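Local coordinates for uncharacterized protein (Legionella longbeachae NSW150, PDB 4JZA) that probably removes the 3-phosphate from phosphatidylinositol 3-phosphate, acting as a Legionella phosphoinositide phosphatase in the metabolism of host lipids, at residues V312-E315 and H316-F319; E121-E124 and A125-L129; F320-H323 and V324-V328. One frame throughout, in Å; residues are numbered along the deposited sequence.

From the N terminus the chain first meets contact 2, where residues 121-129 open helix 122-140, packed against helices 95-116 and 41-62. Nearly two hundred residues later contact 1 leads from the loop after helix 308-311 into helix 315-325, and contact 3 follows directly, going from that helix into a beta turn. All three are local; none encloses or crosses another. In space they meet: His316 CB of contact 1 lies 3.7 Å from Leu128 CD2 of contact 2, and Phe320 of contact 3 reaches the Leu128 carbonyl. These contacts lay helix 315-325 against helix 122-140, and Phe320 also meets Leu59 of helix 41-62.

Contact 1: V312-E315 and H316-F319; sequences VLSE and HQQF
Ser314 caps the helix that begins here: its OG accepts the backbone N-H of Gln317 at 3.2 Å in a fairly straight bond, 160° at the hydrogen. The backbone continues the job, with Gln318 N donating to Ser314 O at 3.2 Å and Phe319 N to Glu315 O at 3.1 Å, the first regular turns of the helix. OG stands between the backbone N and the carbonyl carbon (chi1 71°), the torsion that turns it back toward the N-H of Gln317.

The same oxygen lies over the centre of one face of the His316 imidazole, 3.0 Å above its plane, and Ser314 CB joins it there as a CH-pi contact, 4.0 Å from the ring centroid. The ring's NE2 finds its partner elsewhere, in Glu131 of helix 122-140, which also takes a bond from Gln317 NE2; Tyr135 and Thr344 meet Gln317 OE1.

Farther out, packing takes over. Leu313 CB rests 3.7 Å from Gln318 CG; the OE1 of that glutamine is held by Thr189 N. Glu315 and Phe319 run side by side in the same direction, CG of the glutamate 3.9 Å from CE2 of the ring, with carboxylate and ring planes 69° apart. A serine whose hydroxyl accepts the N-H three residues on is the classic N-cap, here starting helix 315-325.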
loop_
_atom_site.group_PDB
_atom_site.type_symbol
_atom_site.label_atom_id
_atom_site.label_comp_id
_atom_site.label_asym_id
_atom_site.label_seq_id
_atom_site.Cartn_x
_atom_site.Cartn_y
_atom_site.Cartn_z
ATOM N N VAL A 312 14.723 2.710 8.926
ATOM C CA VAL A 312 14.625 2.601 7.465
ATOM C C VAL A 312 13.264 3.098 6.906
ATOM O O VAL A 312 13.108 3.343 5.687
ATOM C CB VAL A 312 14.950 1.181 6.985
ATOM C CG1 VAL A 312 16.352 0.796 7.421
ATOM C CG2 VAL A 312 13.945 0.178 7.517
ATOM N N LEU A 313 12.282 3.277 7.779
ATOM C CA LEU A 313 11.034 3.809 7.309
ATOM C C LEU A 313 11.305 5.162 6.657
ATOM O O LEU A 313 12.176 5.869 7.085
ATOM C CB LEU A 313 10.039 3.971 8.457
ATOM C CG LEU A 313 9.503 2.697 9.082
ATOM C CD1 LEU A 313 8.554 3.051 10.191
ATOM C CD2 LEU A 313 8.797 1.853 8.050
ATOM N N SER A 314 10.583 5.479 5.581
ATOM C CA SER A 314 10.577 6.780 4.996
ATOM C C SER A 314 10.041 7.754 6.000
ATOM O O SER A 314 9.406 7.394 6.980
ATOM C CB SER A 314 9.665 6.798 3.786
ATOM O OG SER A 314 8.287 6.721 4.148
ATOM N N GLU A 315 10.266 9.018 5.749
ATOM C CA GLU A 315 9.871 9.994 6.713
ATOM C C GLU A 315 8.335 10.081 6.833
ATOM O O GLU A 315 7.777 10.269 7.908
ATOM C CB GLU A 315 10.465 11.348 6.344
ATOM C CG GLU A 315 10.214 12.367 7.432
ATOM C CD GLU A 315 10.526 13.785 7.021
ATOM O OE1 GLU A 315 11.323 14.408 7.752
ATOM O OE2 GLU A 315 9.963 14.273 6.010
ATOM N N HIS A 316 7.658 9.977 5.713
ATOM C CA HIS A 316 6.216 10.002 5.751
ATOM C C HIS A 316 5.648 8.804 6.536
ATOM O O HIS A 316 4.704 8.963 7.328
ATOM C CB HIS A 316 5.593 10.194 4.338
ATOM C CG HIS A 316 5.880 9.095 3.372
ATOM N ND1 HIS A 316 6.893 9.169 2.445
ATOM C CD2 HIS A 316 5.289 7.893 3.191
ATOM C CE1 HIS A 316 6.928 8.055 1.738
ATOM N NE2 HIS A 316 5.965 7.260 2.173
ATOM N N GLN A 317 6.233 7.622 6.365
ATOM C CA GLN A 317 5.723 6.485 7.102
ATOM C C GLN A 317 5.811 6.814 8.608
ATOM O O GLN A 317 4.914 6.485 9.369
ATOM C CB GLN A 317 6.515 5.195 6.785
ATOM C CG GLN A 317 6.232 4.589 5.421
ATOM C CD GLN A 317 5.391 3.327 5.430
ATOM O OE1 GLN A 317 5.281 2.584 6.423
ATOM N NE2 GLN A 317 4.810 3.070 4.306
ATOM N N GLN A 318 6.891 7.465 9.020
ATOM C CA GLN A 318 7.146 7.705 10.450
ATOM C C GLN A 318 6.098 8.648 11.011
ATOM O O GLN A 318 5.546 8.382 12.085
ATOM C CB GLN A 318 8.554 8.190 10.697
ATOM C CG GLN A 318 9.602 7.260 10.093
ATOM C CD GLN A 318 11.039 7.575 10.493
ATOM O OE1 GLN A 318 11.602 8.622 10.193
ATOM N NE2 GLN A 318 11.637 6.649 11.154
ATOM N N PHE A 319 5.755 9.679 10.248
ATOM C CA PHE A 319 4.684 10.569 10.658
ATOM C C PHE A 319 3.371 9.835 10.669
ATOM O O PHE A 319 2.561 10.081 11.537
ATOM C CB PHE A 319 4.549 11.794 9.758
ATOM C CG PHE A 319 5.523 12.902 10.062
ATOM C CD1 PHE A 319 5.359 13.704 11.183
ATOM C CD2 PHE A 319 6.563 13.181 9.197
ATOM C CE1 PHE A 319 6.212 14.753 11.445
ATOM C CE2 PHE A 319 7.430 14.231 9.453
ATOM C CZ PHE A 319 7.244 15.027 10.573
#

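Contact 2: E121-E124 and A125-L129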
loop_
_atom_site.group_PDB
_atom_site.type_symbol
_atom_site.label_atom_id
_atom_site.label_comp_id
_atom_site.label_asym_id
_atom_site.label_seq_id
_atom_site.Cartn_x
_atom_site.Cartn_y
_atom_site.Cartn_z
ATOM N N GLU A 121 7.910 14.821 -8.138
ATOM C CA GLU A 121 7.412 13.765 -9.016
ATOM C C GLU A 121 5.971 13.428 -8.602
ATOM O O GLU A 121 5.719 13.274 -7.447
ATOM C CB GLU A 121 8.365 12.551 -8.938
ATOM C CG GLU A 121 9.432 12.463 -10.044
ATOM C CD GLU A 121 8.881 11.834 -11.335
ATOM O OE1 GLU A 121 8.749 10.570 -11.405
ATOM O OE2 GLU A 121 8.549 12.600 -12.274
ATOM N N ILE A 122 5.030 13.331 -9.540
ATOM C CA ILE A 122 3.641 12.973 -9.260
ATOM C C ILE A 122 3.531 11.591 -8.576
ATOM O O ILE A 122 2.609 11.342 -7.825
ATOM C CB ILE A 122 2.812 12.989 -10.571
ATOM C CG1 ILE A 122 1.330 13.241 -10.300
ATOM C CG2 ILE A 122 2.939 11.685 -11.322
ATOM C CD1 ILE A 122 1.054 14.707 -10.081
ATOM N N LYS A 123 4.489 10.697 -8.805
ATOM C CA LYS A 123 4.448 9.383 -8.162
ATOM C C LYS A 123 4.623 9.401 -6.630
ATOM O O LYS A 123 4.218 8.465 -5.922
ATOM C CB LYS A 123 5.470 8.425 -8.811
ATOM C CG LYS A 123 6.855 8.460 -8.203
ATOM C CD LYS A 123 7.881 7.777 -9.102
ATOM C CE LYS A 123 7.789 6.254 -9.093
ATOM N NZ LYS A 123 7.809 5.698 -7.711
ATOM N N GLU A 124 5.257 10.447 -6.108
ATOM C CA GLU A 124 5.393 10.571 -4.659
ATOM C C GLU A 124 4.053 10.953 -4.095
ATOM O O GLU A 124 3.728 10.591 -2.983
ATOM C CB GLU A 124 6.377 11.628 -4.208
ATOM C CG GLU A 124 7.790 11.601 -4.765
ATOM C CD GLU A 124 8.452 12.979 -4.558
ATOM O OE1 GLU A 124 8.056 13.663 -3.562
ATOM O OE2 GLU A 124 9.310 13.415 -5.386
ATOM N N ALA A 125 3.277 11.693 -4.861
ATOM C CA ALA A 125 1.952 12.020 -4.415
ATOM C C ALA A 125 1.081 10.784 -4.381
ATOM O O ALA A 125 0.200 10.661 -3.541
ATOM C CB ALA A 125 1.330 13.062 -5.301
ATOM N N VAL A 126 1.328 9.875 -5.304
ATOM C CA VAL A 126 0.578 8.648 -5.366
ATOM C C VAL A 126 0.890 7.850 -4.122
ATOM O O VAL A 126 -0.013 7.394 -3.436
ATOM C CB VAL A 126 0.906 7.906 -6.668
ATOM C CG1 VAL A 126 0.573 6.426 -6.569
ATOM C CG2 VAL A 126 0.159 8.574 -7.832
ATOM N N GLU A 127 2.175 7.721 -3.804
ATOM C CA GLU A 127 2.599 6.914 -2.680
ATOM C C GLU A 127 2.138 7.500 -1.370
ATOM O O GLU A 127 1.844 6.771 -0.427
ATOM C CB GLU A 127 4.096 6.735 -2.698
ATOM C CG GLU A 127 4.528 5.924 -3.909
ATOM C CD GLU A 127 6.013 6.067 -4.283
ATOM O OE1 GLU A 127 6.747 6.858 -3.637
ATOM O OE2 GLU A 127 6.436 5.373 -5.251
ATOM N N LEU A 128 2.080 8.813 -1.281
ATOM C CA LEU A 128 1.551 9.441 -0.054
ATOM C C LEU A 128 0.091 9.053 0.244
ATOM O O LEU A 128 -0.217 8.602 1.364
ATOM C CB LEU A 128 1.641 10.953 -0.116
ATOM C CG LEU A 128 3.011 11.542 0.092
ATOM C CD1 LEU A 128 2.957 13.040 -0.172
ATOM C CD2 LEU A 128 3.536 11.295 1.488
ATOM N N LEU A 129 -0.783 9.193 -0.758
ATOM C CA LEU A 129 -2.184 8.722 -0.632
ATOM C C LEU A 129 -2.334 7.195 -0.326
ATOM O O LEU A 129 -3.074 6.773 0.562
ATOM C CB LEU A 129 -2.937 9.037 -1.916
ATOM C CG LEU A 129 -4.455 8.833 -1.881
ATOM C CD1 LEU A 129 -5.098 9.597 -0.764
ATOM C CD2 LEU A 129 -5.114 9.187 -3.204
#
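Lys123 and Glu127, one helical turn apart, lie side by side and point the same way. From CB the lysine sets out with CG between its own backbone N and carbonyl carbon (chi1 89°). Bends at chi3 and chi4 then swing the end of the chain back, so that CE comes within 4.2 Å of Glu127 OE2 and NZ within 2.8 Å of that oxygen. This is a salt bridge, though weak as a hydrogen bond.

Glu127 comes to meet it differently. Its CB, CG and CD all pass the Lys123 carbonyl, CG at 3.3 Å from that oxygen, before OE2 turns to the ammonium. In the backbone, Lys123 O accepts Glu127 N at 3.0 Å, and the same i to i+4 pattern is repeated by Val126 N to Ile122 O at 3.2 Å and Leu128 N to Glu124 O.

At the start of the helix the extended Glu124 side chain brings OE2 to the preceding residues, where it accepts from Ser120 OG and weakly from Glu121 N. Ile122, Ala125 and Val126 face helix 95-116, where Ile110 and Ile113 receive them, while Leu128 turns to Leu59 of helix 41-62. This is an i to i+4 lysine–glutamate salt bridge on the outer side of an amphipathic helix, in the first turns of helix 122-140.

Contact 3: F320-H323 and V324-V328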
loop_
_atom_site.group_PDB
_atom_site.type_symbol
_atom_site.label_atom_id
_atom_site.label_comp_id
_atom_site.label_asym_id
_atom_site.label_seq_id
_atom_site.Cartn_x
_atom_site.Cartn_y
_atom_site.Cartn_z
ATOM N N PHE A 320 3.152 8.927 9.723
ATOM C CA PHE A 320 1.914 8.149 9.716
ATOM C C PHE A 320 1.895 7.259 10.953
ATOM O O PHE A 320 0.877 7.173 11.663
ATOM C CB PHE A 320 1.788 7.270 8.467
ATOM C CG PHE A 320 1.637 8.018 7.159
ATOM C CD1 PHE A 320 1.319 9.339 7.107
ATOM C CD2 PHE A 320 1.791 7.341 5.965
ATOM C CE1 PHE A 320 1.183 9.974 5.890
ATOM C CE2 PHE A 320 1.655 7.953 4.752
ATOM C CZ PHE A 320 1.357 9.277 4.705
ATOM N N LEU A 321 3.011 6.598 11.236
ATOM C CA LEU A 321 3.044 5.731 12.417
ATOM C C LEU A 321 2.738 6.545 13.663
ATOM O O LEU A 321 1.892 6.161 14.476
ATOM C CB LEU A 321 4.405 5.025 12.559
ATOM C CG LEU A 321 4.593 4.016 13.690
ATOM C CD1 LEU A 321 3.533 2.953 13.629
ATOM C CD2 LEU A 321 5.984 3.377 13.555
ATOM N N GLU A 322 3.456 7.665 13.776
ATOM C CA GLU A 322 3.287 8.608 14.855
ATOM C C GLU A 322 1.812 8.969 15.032
ATOM O O GLU A 322 1.304 8.978 16.136
ATOM C CB GLU A 322 4.122 9.870 14.606
ATOM C CG GLU A 322 3.763 11.089 15.468
ATOM C CD GLU A 322 4.570 12.340 15.126
ATOM O OE1 GLU A 322 4.285 13.420 15.674
ATOM O OE2 GLU A 322 5.500 12.263 14.301
ATOM N N HIS A 323 1.110 9.235 13.956
ATOM C CA HIS A 323 -0.232 9.744 14.102
ATOM C C HIS A 323 -1.208 8.710 14.655
ATOM O O HIS A 323 -2.152 9.060 15.347
ATOM C CB HIS A 323 -0.733 10.230 12.770
ATOM C CG HIS A 323 -2.061 10.909 12.847
ATOM N ND1 HIS A 323 -2.221 12.177 13.372
ATOM C CD2 HIS A 323 -3.293 10.513 12.440
ATOM C CE1 HIS A 323 -3.494 12.532 13.285
ATOM N NE2 HIS A 323 -4.163 11.546 12.711
ATOM N N VAL A 324 -0.988 7.447 14.320
ATOM C CA VAL A 324 -1.795 6.342 14.836
ATOM C C VAL A 324 -1.440 6.046 16.265
ATOM O O VAL A 324 -2.357 5.804 17.039
ATOM C CB VAL A 324 -1.587 5.047 14.037
ATOM C CG1 VAL A 324 -2.254 3.879 14.702
ATOM C CG2 VAL A 324 -2.183 5.177 12.659
ATOM N N LEU A 325 -0.131 6.049 16.608
ATOM C CA LEU A 325 0.349 5.755 17.971
ATOM C C LEU A 325 -0.136 6.807 18.926
ATOM O O LEU A 325 -0.450 6.558 20.087
ATOM C CB LEU A 325 1.870 5.679 18.041
ATOM C CG LEU A 325 2.500 4.387 17.533
ATOM C CD1 LEU A 325 4.019 4.464 17.519
ATOM C CD2 LEU A 325 2.128 3.235 18.402
ATOM N N LYS A 326 -0.144 8.022 18.435
ATOM C CA LYS A 326 -0.531 9.174 19.242
ATOM C C LYS A 326 -2.041 9.078 19.650
ATOM O O LYS A 326 -2.491 9.717 20.596
ATOM C CB LYS A 326 -0.214 10.435 18.446
ATOM C CG LYS A 326 0.205 11.646 19.222
ATOM C CD LYS A 326 0.451 12.825 18.279
ATOM C CE LYS A 326 1.924 12.976 17.964
ATOM N NZ LYS A 326 2.170 14.287 17.297
ATOM N N GLY A 327 -2.814 8.253 18.961
ATOM C CA GLY A 327 -4.228 8.206 19.248
ATOM C C GLY A 327 -4.669 7.045 20.131
ATOM O O GLY A 327 -5.845 6.742 20.225
ATOM N N VAL A 328 -3.744 6.392 20.825
ATOM C CA VAL A 328 -4.147 5.291 21.698
ATOM C C VAL A 328 -3.427 5.350 23.023
ATOM O O VAL A 328 -2.308 5.853 23.093
ATOM C CB VAL A 328 -3.869 3.924 21.009
ATOM C CG1 VAL A 328 -4.771 3.778 19.805
ATOM C CG2 VAL A 328 -2.395 3.804 20.596
#
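Glu322 CG stands anti to its backbone N (chi1 165°) and the chain stays extended to the carboxylate, while Lys326 runs out straight to CD and then bends at chi3 (-98°). The two side chains therefore lie alongside each other, pointing the same way, and Lys326 NZ closes on Glu322 OE1 at 2.8 Å. That salt bridge uses the anti lone pair of OE1, the one away from the other oxygen. Just behind it, Lys326 CE rests 3.6 Å from Glu322 CG, a contact between the aliphatic parts of the two chains.

The backbone joins the same two residues, Lys326 N donating to Glu322 O at 2.9 Å. On the buried side Leu325 CD1 touches Leu321 CG at 3.9 Å, the two leucines crossing at a slant, and Leu325 N donates to Leu321 O at 2.9 Å. Val324 turns to Phe58 of helix 41-62 and Met138 of helix 122-140, and Phe320 reaches Leu59 and Ala132 on the same two helices. His323 sets its ring edge-to-face with Phe58.

A type I beta turn runs from Leu325 to Val328. Glu322 has a second cation, because OE2 forms a salt bridge with Lys188, which ties this part of the helix to the loop bearing that lysine. With a lysine at each oxygen, the carboxylate is shared between two positive groups, which would probably favour its ionised form.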